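Enoyl-CoA hydratase/carnithine racemase (Thermus thermophilus JL-18, PDB 6SL9) probably isomerises CoA-thioester intermediates of bacterial phenylacetate breakdown, forming oxepin-CoA, as a member of the crotonase (enoyl-CoA hydratase/isomerase) family. Local coordinates at residues Val49-Leu54 against Glu196-Pro201; Glu42-Arg47 against Ser92-Pro97. All coordinates share one frame; numbering follows the deposited sequence.

Contact 1 (Val49-Leu54 against Glu196-Pro201)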
loop_
_atom_site.group_PDB
_atom_site.type_symbol
_atom_site.label_atom_id
_atom_site.label_comp_id
_atom_site.label_asym_id
_atom_site.label_seq_id
_atom_site.Cartn_x
_atom_site.Cartn_y
_atom_site.Cartn_z
ATOM N N VAL A 49 -16.171 -14.858 -25.382
ATOM C CA VAL A 49 -15.264 -14.921 -24.219
ATOM C C VAL A 49 -15.623 -13.816 -23.238
ATOM O O VAL A 49 -15.649 -12.640 -23.638
ATOM C CB VAL A 49 -13.801 -14.862 -24.662
ATOM C CG1 VAL A 49 -12.881 -14.748 -23.497
ATOM C CG2 VAL A 49 -13.456 -16.066 -25.514
ATOM N N ARG A 50 -15.872 -14.186 -21.979
ATOM C CA ARG A 50 -16.145 -13.200 -20.915
ATOM C C ARG A 50 -15.115 -13.263 -19.801
ATOM O O ARG A 50 -15.115 -12.382 -18.944
ATOM C CB ARG A 50 -17.547 -13.394 -20.352
ATOM C CG ARG A 50 -18.673 -13.258 -21.334
ATOM C CD ARG A 50 -19.500 -12.013 -21.261
ATOM N NE ARG A 50 -20.168 -11.818 -19.988
ATOM C CZ ARG A 50 -21.309 -12.359 -19.617
ATOM N NH1 ARG A 50 -22.007 -13.178 -20.387
ATOM N NH2 ARG A 50 -21.758 -12.064 -18.423
ATOM N N ALA A 51 -14.225 -14.233 -19.812
ATOM C CA ALA A 51 -13.156 -14.337 -18.806
ATOM C C ALA A 51 -12.002 -15.113 -19.400
ATOM O O ALA A 51 -12.221 -15.904 -20.331
ATOM C CB ALA A 51 -13.658 -15.021 -17.553
ATOM N N LEU A 52 -10.806 -14.915 -18.878
ATOM C CA LEU A 52 -9.612 -15.664 -19.290
ATOM C C LEU A 52 -9.021 -16.364 -18.070
ATOM O O LEU A 52 -9.171 -15.883 -16.936
ATOM C CB LEU A 52 -8.609 -14.709 -19.917
ATOM C CG LEU A 52 -8.919 -14.208 -21.332
ATOM C CD1 LEU A 52 -9.955 -13.101 -21.294
ATOM C CD2 LEU A 52 -7.683 -13.702 -22.016
ATOM N N LEU A 53 -8.367 -17.489 -18.355
ATOM C CA LEU A 53 -7.672 -18.280 -17.325
ATOM C C LEU A 53 -6.267 -18.561 -17.880
ATOM O O LEU A 53 -6.172 -19.114 -18.984
ATOM C CB LEU A 53 -8.403 -19.585 -17.054
ATOM C CG LEU A 53 -7.758 -20.596 -16.100
ATOM C CD1 LEU A 53 -7.414 -20.019 -14.762
ATOM C CD2 LEU A 53 -8.702 -21.793 -15.962
ATOM N N LEU A 54 -5.211 -18.263 -17.125
ATOM C CA LEU A 54 -3.818 -18.478 -17.538
ATOM C C LEU A 54 -3.179 -19.454 -16.568
ATOM O O LEU A 54 -3.245 -19.247 -15.346
ATOM C CB LEU A 54 -3.099 -17.113 -17.532
ATOM C CG LEU A 54 -1.598 -17.180 -17.876
ATOM C CD1 LEU A 54 -1.365 -17.670 -19.304
ATOM C CD2 LEU A 54 -1.008 -15.788 -17.690
ATOM N N GLU A 196 -17.640 -18.520 -13.260
ATOM C CA GLU A 196 -18.504 -17.618 -12.467
ATOM C C GLU A 196 -18.256 -16.200 -12.954
ATOM O O GLU A 196 -19.206 -15.465 -13.200
ATOM C CB GLU A 196 -18.190 -17.715 -10.977
ATOM C CG GLU A 196 -18.581 -18.994 -10.259
ATOM C CD GLU A 196 -18.474 -18.927 -8.738
ATOM O OE1 GLU A 196 -18.232 -17.808 -8.194
ATOM O OE2 GLU A 196 -18.673 -19.991 -8.094
ATOM N N LEU A 197 -16.989 -15.822 -13.127
ATOM C CA LEU A 197 -16.676 -14.469 -13.632
ATOM C C LEU A 197 -17.225 -14.272 -15.032
ATOM O O LEU A 197 -17.628 -13.201 -15.367
ATOM C CB LEU A 197 -15.170 -14.205 -13.574
ATOM C CG LEU A 197 -14.599 -14.128 -12.154
ATOM C CD1 LEU A 197 -13.107 -14.304 -12.173
ATOM C CD2 LEU A 197 -14.956 -12.788 -11.503
ATOM N N ALA A 198 -17.234 -15.311 -15.852
ATOM C CA ALA A 198 -17.737 -15.230 -17.223
ATOM C C ALA A 198 -19.268 -15.049 -17.252
ATOM O O ALA A 198 -19.795 -14.773 -18.323
ATOM C CB ALA A 198 -17.368 -16.488 -17.956
ATOM N N GLN A 199 -19.958 -15.173 -16.111
ATOM C CA GLN A 199 -21.407 -14.863 -16.002
ATOM C C GLN A 199 -21.600 -13.485 -15.386
ATOM O O GLN A 199 -22.734 -13.028 -15.277
ATOM C CB GLN A 199 -22.104 -15.918 -15.132
ATOM C CG GLN A 199 -22.083 -17.308 -15.756
ATOM C CD GLN A 199 -22.908 -17.368 -17.027
ATOM O OE1 GLN A 199 -22.498 -17.932 -18.031
ATOM N NE2 GLN A 199 -24.084 -16.746 -17.016
ATOM N N GLY A 200 -20.545 -12.814 -14.976
ATOM C CA GLY A 200 -20.648 -11.558 -14.248
ATOM C C GLY A 200 -20.674 -10.346 -15.165
ATOM O O GLY A 200 -20.637 -10.424 -16.401
ATOM N N PRO A 201 -20.722 -9.152 -14.545
ATOM C CA PRO A 201 -20.866 -7.895 -15.294
ATOM C C PRO A 201 -19.497 -7.466 -15.833
ATOM O O PRO A 201 -18.786 -6.697 -15.204
ATOM C CB PRO A 201 -21.423 -6.920 -14.246
ATOM C CG PRO A 201 -20.863 -7.427 -12.928
ATOM C CD PRO A 201 -20.816 -8.938 -13.075
HETATM O O HOH W 1 -16.882 -11.253 -17.218
#
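The backbones come closest just before strand 51-56, Arg-50 CA standing 4.5 Å from Ala-198 CA in the type I turn Leu-197 to Gly-200. In this crotonase fold the turn links helix 186-197, packed on the six-stranded sheet, to helix 202-214, whose N-cap is Pro-201. Ala-198 CB lies 3.9 Å from Arg-50 CB and 4.0 Å from Ala-51 CB, and Ala-51 CB also meets Leu-197 CB. Bends at chi2 (-106°) and chi3 (-60°) curl the arginine chain around the Ala-198 carbonyl, so that Ala-198 O sits 3.1 Å above the guanidinium plane, over its centre, with angles too poor for hydrogen bonding. The group's edge does the bonding: Arg-50 NH2 donates to Gly-200 O at 2.8 Å and 164°, the acceptor lying in the guanidinium plane, while Arg-50 NE is hydrogen-bonded to Thr-202 OG1, which helps fix the rotation. An alanine in place of Arg-50 would probably loosen the turn against the strand, since both these bonds and the cover over the Ala-198 carbonyl would go. A water bridges the two backbones, donating to Arg-50 O at 2.7 Å and to Leu-197 O at 2.8 Å.

Contact 2 (Glu42-Arg47 against Ser92-Pro97)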
loop_
_atom_site.group_PDB
_atom_site.type_symbol
_atom_site.label_atom_id
_atom_site.label_comp_id
_atom_site.label_asym_id
_atom_site.label_seq_id
_atom_site.Cartn_x
_atom_site.Cartn_y
_atom_site.Cartn_z
ATOM N N GLU A 42 -6.944 -11.856 -29.002
ATOM C CA GLU A 42 -8.049 -12.665 -29.581
ATOM C C GLU A 42 -9.143 -12.858 -28.529
ATOM O O GLU A 42 -10.308 -12.737 -28.870
ATOM C CB GLU A 42 -7.535 -14.060 -30.014
ATOM C CG GLU A 42 -8.556 -14.982 -30.646
ATOM C CD GLU A 42 -7.873 -16.183 -31.322
ATOM O OE1 GLU A 42 -7.870 -17.240 -30.714
ATOM O OE2 GLU A 42 -7.255 -15.997 -32.403
ATOM N N GLY A 43 -8.754 -13.155 -27.288
ATOM C CA GLY A 43 -9.744 -13.340 -26.242
ATOM C C GLY A 43 -10.528 -12.071 -25.971
ATOM O O GLY A 43 -11.744 -12.140 -25.756
ATOM N N GLU A 44 -9.863 -10.931 -25.937
ATOM C CA GLU A 44 -10.552 -9.656 -25.713
ATOM C C GLU A 44 -11.516 -9.344 -26.862
ATOM O O GLU A 44 -12.591 -8.754 -26.613
ATOM C CB GLU A 44 -9.558 -8.533 -25.488
ATOM C CG GLU A 44 -10.160 -7.372 -24.722
ATOM C CD GLU A 44 -9.276 -6.155 -24.679
ATOM O OE1 GLU A 44 -8.912 -5.649 -25.741
ATOM O OE2 GLU A 44 -8.942 -5.721 -23.558
ATOM N N GLU A 45 -11.143 -9.647 -28.094
ATOM C CA GLU A 45 -11.992 -9.355 -29.279
ATOM C C GLU A 45 -13.158 -10.373 -29.404
ATOM O O GLU A 45 -14.099 -10.071 -30.071
ATOM C CB GLU A 45 -11.156 -9.398 -30.558
ATOM C CG GLU A 45 -10.176 -8.240 -30.653
ATOM C CD GLU A 45 -9.366 -8.118 -31.946
ATOM O OE1 GLU A 45 -9.412 -9.031 -32.791
ATOM O OE2 GLU A 45 -8.637 -7.109 -32.069
ATOM N N ASP A 46 -13.056 -11.556 -28.805
ATOM C CA ASP A 46 -14.000 -12.664 -29.033
ATOM C C ASP A 46 -15.252 -12.407 -28.182
ATOM O O ASP A 46 -15.201 -12.556 -26.941
ATOM C CB ASP A 46 -13.322 -14.004 -28.710
ATOM C CG ASP A 46 -14.113 -15.233 -29.095
ATOM O OD1 ASP A 46 -15.359 -15.073 -29.262
ATOM O OD2 ASP A 46 -13.487 -16.332 -29.229
ATOM N N ARG A 47 -16.389 -12.166 -28.822
ATOM C CA ARG A 47 -17.639 -11.873 -28.086
ATOM C C ARG A 47 -18.144 -13.117 -27.327
ATOM O O ARG A 47 -18.983 -12.966 -26.443
ATOM C CB ARG A 47 -18.730 -11.284 -28.999
ATOM C CG ARG A 47 -18.359 -9.924 -29.573
ATOM C CD ARG A 47 -19.514 -9.182 -30.219
ATOM N NE ARG A 47 -19.079 -7.819 -30.542
ATOM C CZ ARG A 47 -18.181 -7.497 -31.490
ATOM N NH1 ARG A 47 -17.627 -8.429 -32.255
ATOM N NH2 ARG A 47 -17.850 -6.229 -31.687
ATOM N N SER A 92 -2.409 -5.594 -18.265
ATOM C CA SER A 92 -2.854 -4.626 -17.248
ATOM C C SER A 92 -4.219 -4.050 -17.587
ATOM O O SER A 92 -5.011 -3.731 -16.683
ATOM C CB SER A 92 -1.855 -3.531 -17.073
ATOM O OG SER A 92 -1.838 -2.618 -18.157
ATOM N N GLY A 93 -4.469 -3.850 -18.883
ATOM C CA GLY A 93 -5.678 -3.156 -19.358
ATOM C C GLY A 93 -6.759 -4.066 -19.866
ATOM O O GLY A 93 -7.747 -3.565 -20.351
ATOM N N LEU A 94 -6.560 -5.371 -19.809
ATOM C CA LEU A 94 -7.550 -6.364 -20.302
ATOM C C LEU A 94 -8.960 -5.952 -19.881
ATOM O O LEU A 94 -9.189 -5.770 -18.673
ATOM C CB LEU A 94 -7.218 -7.714 -19.666
ATOM C CG LEU A 94 -6.827 -8.833 -20.615
ATOM C CD1 LEU A 94 -6.795 -10.156 -19.868
ATOM C CD2 LEU A 94 -7.766 -8.921 -21.809
ATOM N N GLU A 95 -9.891 -5.948 -20.819
ATOM C CA GLU A 95 -11.260 -5.514 -20.513
ATOM C C GLU A 95 -12.161 -6.700 -20.176
ATOM O O GLU A 95 -13.380 -6.611 -20.230
ATOM C CB GLU A 95 -11.853 -4.652 -21.630
ATOM C CG GLU A 95 -11.102 -3.360 -21.775
ATOM C CD GLU A 95 -11.940 -2.142 -22.031
ATOM O OE1 GLU A 95 -13.036 -2.311 -22.600
ATOM O OE2 GLU A 95 -11.447 -1.014 -21.833
ATOM N N LYS A 96 -11.573 -7.804 -19.724
ATOM C CA LYS A 96 -12.236 -9.017 -19.212
ATOM C C LYS A 96 -11.429 -9.471 -18.001
ATOM O O LYS A 96 -10.207 -9.256 -17.949
ATOM C CB LYS A 96 -12.328 -10.079 -20.295
ATOM C CG LYS A 96 -13.120 -9.594 -21.497
ATOM C CD LYS A 96 -13.198 -10.535 -22.683
ATOM C CE LYS A 96 -13.952 -9.891 -23.824
ATOM N NZ LYS A 96 -14.163 -10.794 -24.974
ATOM N N PRO A 97 -12.071 -10.126 -17.035
ATOM C CA PRO A 97 -11.347 -10.593 -15.859
ATOM C C PRO A 97 -10.419 -11.767 -16.216
ATOM O O PRO A 97 -10.743 -12.597 -17.029
ATOM C CB PRO A 97 -12.452 -11.060 -14.928
ATOM C CG PRO A 97 -13.603 -11.405 -15.829
ATOM C CD PRO A 97 -13.515 -10.360 -16.923
HETATM O O HOH W 2 -7.601 -3.333 -23.385
#
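Charge-assisted hydrogen bonds from one lysine dominate the contact. Lys-96 leaves its backbone with CG anti to the carbonyl carbon and then runs fully extended, which carries NZ to the carbonyl oxygens at the C-terminal end of helix 30-45. Lys-96 NZ donates to Gly-43 O at 2.9 Å, approaching in the carbonyl plane with a C=O...N angle of 148°, and makes a weak bond to Glu-44 O at 3.1 Å. Asp-46 O is just 2.8 Å from Lys-96 NZ, but the angle is poor, so its contribution is better read as electrostatic; a further hydrogen bond goes from Lys-96 NZ to Val-49 O. Several carbonyl dipoles therefore converge on the ammonium group, and together with the negative end of the helix dipole they would be expected to stabilise its charge.

Helix 77-93 is the helix of a beta-alpha-beta crossover between the parallel neighbouring strands 51-56 and 98-102 of the crotonase fold, and Lys-96 sits in the segment leading from it into strand 98-102.

The second polar link runs the other way, from a side chain of helix 30-45 to the backbone of the 92-97 segment. Glu-44, with CG anti to the backbone N (chi1 -157°) and an extended chain, brings OE2 to Glu-95 N at 2.9 Å; the oxygen uses its anti lone pair, and the N-H...O angle is 147°. A water donates to the same OE2 and to Gly-93 O, bridging carboxylate and backbone. Glu-95 turns its own carboxylate elsewhere, to salt bridges with Arg-203 and Lys-210 on helix 202-214.

Nonpolar contact is slight: the Glu-44 and Leu-94 side chains pass alongside one another, pointing opposite ways, with Leu-94 CD2 4.1 Å from Glu-44 CG.

In the fold
The two contacts lie with their centres about 10 Å apart, on the same side of the chain's centre, and their segments alternate along the sequence. Contact 1 is the more buried, four of its six touching residues against three of eight in contact 2. Each buries about 240 Å², but alanine packing accompanies the arginine in contact 1, whereas contact 2 is chiefly polar and joins the ends of two helices. They meet directly: Lys-96 reaches both, and Leu-52 N lies 3.0 Å from Pro-97 O, a probable hydrogen bond that ties strand 51-56 to the segment entering strand 98-102. Helix 202-214 borders both, through Thr-202 at Arg-50 and Arg-203 at Glu-95.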